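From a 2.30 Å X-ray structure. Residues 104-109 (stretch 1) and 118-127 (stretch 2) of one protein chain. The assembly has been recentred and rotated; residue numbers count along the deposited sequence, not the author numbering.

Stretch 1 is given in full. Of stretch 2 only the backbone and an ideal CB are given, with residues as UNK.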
# COMPACT_ATOMS: atom_id res chain seq x y z
N VAL G 104 28.84 -28.32 26.54
CA VAL G 104 29.20 -27.16 27.37
C VAL G 104 28.58 -25.89 26.72
O VAL G 104 28.66 -25.74 25.50
CB VAL G 104 30.71 -26.98 27.47
CG1 VAL G 104 31.06 -25.74 28.25
CG2 VAL G 104 31.34 -28.18 28.13
N GLY G 105 28.03 -25.02 27.56
CA GLY G 105 27.51 -23.73 27.12
C GLY G 105 27.96 -22.59 27.98
O GLY G 105 27.88 -22.68 29.19
N GLU G 106 28.47 -21.55 27.34
CA GLU G 106 29.01 -20.38 28.04
C GLU G 106 27.98 -19.25 28.08
O GLU G 106 27.59 -18.69 27.05
CB GLU G 106 30.35 -19.89 27.44
CG GLU G 106 31.03 -18.80 28.26
CD GLU G 106 32.30 -18.27 27.62
OE1 GLU G 106 33.14 -19.08 27.18
OE2 GLU G 106 32.47 -17.01 27.54
N VAL G 107 27.62 -18.88 29.29
CA VAL G 107 26.72 -17.74 29.57
C VAL G 107 27.53 -16.44 29.69
O VAL G 107 28.50 -16.39 30.43
CB VAL G 107 25.95 -17.95 30.88
CG1 VAL G 107 24.94 -16.83 31.10
CG2 VAL G 107 25.26 -19.30 30.87
N PRO G 108 27.14 -15.38 28.96
CA PRO G 108 27.81 -14.10 29.19
C PRO G 108 27.61 -13.54 30.59
O PRO G 108 26.63 -13.86 31.27
CB PRO G 108 27.18 -13.18 28.16
CG PRO G 108 25.84 -13.74 27.95
CD PRO G 108 26.02 -15.23 28.03
N THR G 109 28.55 -12.73 31.02
CA THR G 109 28.38 -12.00 32.29
C THR G 109 27.85 -10.59 32.02
O THR G 109 27.31 -9.98 32.92
CB THR G 109 29.68 -11.82 33.13
OG1 THR G 109 30.69 -11.25 32.32
CG2 THR G 109 30.14 -13.12 33.73
N UNK G 118 22.00 -12.80 35.83
CA UNK G 118 22.25 -14.22 35.51
C UNK G 118 22.03 -14.59 34.02
O UNK G 118 22.28 -15.71 33.62
CB UNK G 118 21.34 -15.09 36.38
N UNK G 119 21.52 -13.64 33.25
CA UNK G 119 21.28 -13.82 31.80
C UNK G 119 20.58 -15.14 31.48
O UNK G 119 21.07 -15.94 30.69
CB UNK G 119 22.60 -13.76 31.04
N UNK G 120 19.42 -15.38 32.12
CA UNK G 120 18.66 -16.57 31.84
C UNK G 120 18.20 -16.68 30.38
O UNK G 120 17.90 -17.78 29.91
CB UNK G 120 17.45 -16.62 32.77
N UNK G 121 18.14 -15.55 29.69
CA UNK G 121 17.85 -15.56 28.25
C UNK G 121 18.83 -16.48 27.49
O UNK G 121 18.44 -17.27 26.63
CB UNK G 121 17.92 -14.14 27.69
N UNK G 122 20.11 -16.37 27.83
CA UNK G 122 21.14 -17.21 27.18
C UNK G 122 21.11 -18.65 27.69
O UNK G 122 21.29 -19.59 26.95
CB UNK G 122 22.53 -16.62 27.41
N UNK G 123 20.85 -18.80 28.98
CA UNK G 123 20.71 -20.14 29.56
C UNK G 123 19.69 -20.95 28.76
O UNK G 123 19.95 -22.06 28.35
CB UNK G 123 20.29 -20.05 31.03
N UNK G 124 18.53 -20.34 28.55
CA UNK G 124 17.46 -20.97 27.75
C UNK G 124 17.97 -21.39 26.35
O UNK G 124 17.81 -22.52 25.93
CB UNK G 124 16.28 -20.01 27.61
N UNK G 125 18.62 -20.47 25.69
CA UNK G 125 19.11 -20.72 24.31
C UNK G 125 20.17 -21.84 24.27
O UNK G 125 20.16 -22.72 23.43
CB UNK G 125 19.70 -19.44 23.72
N UNK G 126 21.08 -21.81 25.24
CA UNK G 126 22.13 -22.85 25.35
C UNK G 126 21.55 -24.25 25.57
O UNK G 126 21.92 -25.22 24.91
CB UNK G 126 23.08 -22.51 26.50
N UNK G 127 20.62 -24.35 26.48
CA UNK G 127 20.06 -25.66 26.80
C UNK G 127 19.23 -26.13 25.60
O UNK G 127 19.19 -27.32 25.26
CB UNK G 127 19.21 -25.61 28.07

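The helix of stretch 2 runs nearly antiparallel to the strand of stretch 1, the axes 163° apart in direction and 8.4 Å apart at closest approach. No hydrogen bond joins the two, so the rules here are those of packing.

Position 118 lies in the loop before the helix, its CA-to-CB bond pointing away. Many residues would suit; the deposited one is Ala 118, whose backbone O lies 3.8 Å from Val 107 CG1.

Position 119 precedes the helix with phi/psi of 47/55, a left-handed conformation that Gly, Asn or Asp adopt most readily. Yet CA-to-CB points toward stretch 1, with the ideal CB 3.9 Å from Val 107 CG1 and the ring of Pro 108 nearby, so a longer chain with an aliphatic stem could also pay. Arg 119 is found. Its CB keeps that contact with Val 107, and with chi1 to chi3 all m the chain folds round so that Pro 108 CG covers one face of the guanidinium, 3.6 Å from Arg 119 NH2.

Position 120 opens the helix and points away; its phi of -61° suits proline, among others, and Pro 120 is there.

At 121 the bond points sideways, with no stretch 1 atom near the ideal CB. A polar residue fits an early helical turn, and an acid could answer the arginine two residues earlier. Asp 121 does so: Arg 119 NE to Asp 121 OD1 and Arg 119 NH1 to Asp 121 OD2 are both 2.9 Å, a two-pronged salt bridge to the guanidinium that Pro 108 covers on one face.

Position 122 points toward stretch 1, its ideal CB 3.8 Å from Pro 108 CD and 4.4 Å from Val 107 CG1. A compact apolar residue, Ala, Val or perhaps Ile, is called for. Val 122, chi1 t, sets its CG1 3.6 Å from Pro 108 CD.

Position 123 points sideways, its ideal CB 5.0 Å from Val 107 CG2, leaving room for a modest apolar group. Val 123 closes the gap, CG2 to Val 107 CG2 at 4.0 Å.

Stretch 1 sets no demand at 124 and 125, where most helix-compatible residues would do; they hold Thr 124, whose OG1 is hydrogen-bonded elsewhere in the structure, and Ala 125.

Position 126 faces Gly 105, whose lack of a side chain leaves space. Leu or Met would suit. Leu 126 places CD1 3.7 Å from Gly 105 C and 3.8 Å from Val 107 CG2; a CB on Gly 105 would stand just 3.1 Å from Leu 126 CD1.

Position 127 is also out of reach of stretch 1, which leaves the choice open; Val 127 is deposited.

Stretch 2 118-127: ARPDVVTALV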
# COMPACT_ATOMS: atom_id res chain seq x y z
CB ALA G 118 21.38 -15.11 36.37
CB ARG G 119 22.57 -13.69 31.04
CG ARG G 119 23.19 -12.29 31.12
CD ARG G 119 22.33 -11.22 30.44
NE ARG G 119 22.01 -11.57 29.06
CZ ARG G 119 22.78 -11.32 28.00
NH1 ARG G 119 22.40 -11.75 26.81
NH2 ARG G 119 23.94 -10.70 28.11
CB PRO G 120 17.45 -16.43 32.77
CG PRO G 120 17.33 -14.97 33.00
CD PRO G 120 18.73 -14.51 33.08
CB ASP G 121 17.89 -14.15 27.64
CG ASP G 121 19.22 -13.48 27.81
OD1 ASP G 121 19.68 -13.30 28.97
OD2 ASP G 121 19.85 -13.12 26.80
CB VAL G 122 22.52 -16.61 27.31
CG1 VAL G 122 23.56 -17.52 26.67
CG2 VAL G 122 22.57 -15.24 26.64
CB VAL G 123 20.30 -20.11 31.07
CG1 VAL G 123 19.98 -21.50 31.60
CG2 VAL G 123 21.42 -19.50 31.91
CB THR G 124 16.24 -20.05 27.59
OG1 THR G 124 15.66 -19.85 28.89
CG2 THR G 124 15.20 -20.67 26.67
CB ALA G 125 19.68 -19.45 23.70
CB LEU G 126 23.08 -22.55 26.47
CG LEU G 126 23.89 -21.28 26.28
CD1 LEU G 126 24.62 -20.96 27.56
CD2 LEU G 126 24.89 -21.42 25.13
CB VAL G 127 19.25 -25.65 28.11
CG1 VAL G 127 18.68 -27.03 28.40
CG2 VAL G 127 20.15 -25.25 29.26
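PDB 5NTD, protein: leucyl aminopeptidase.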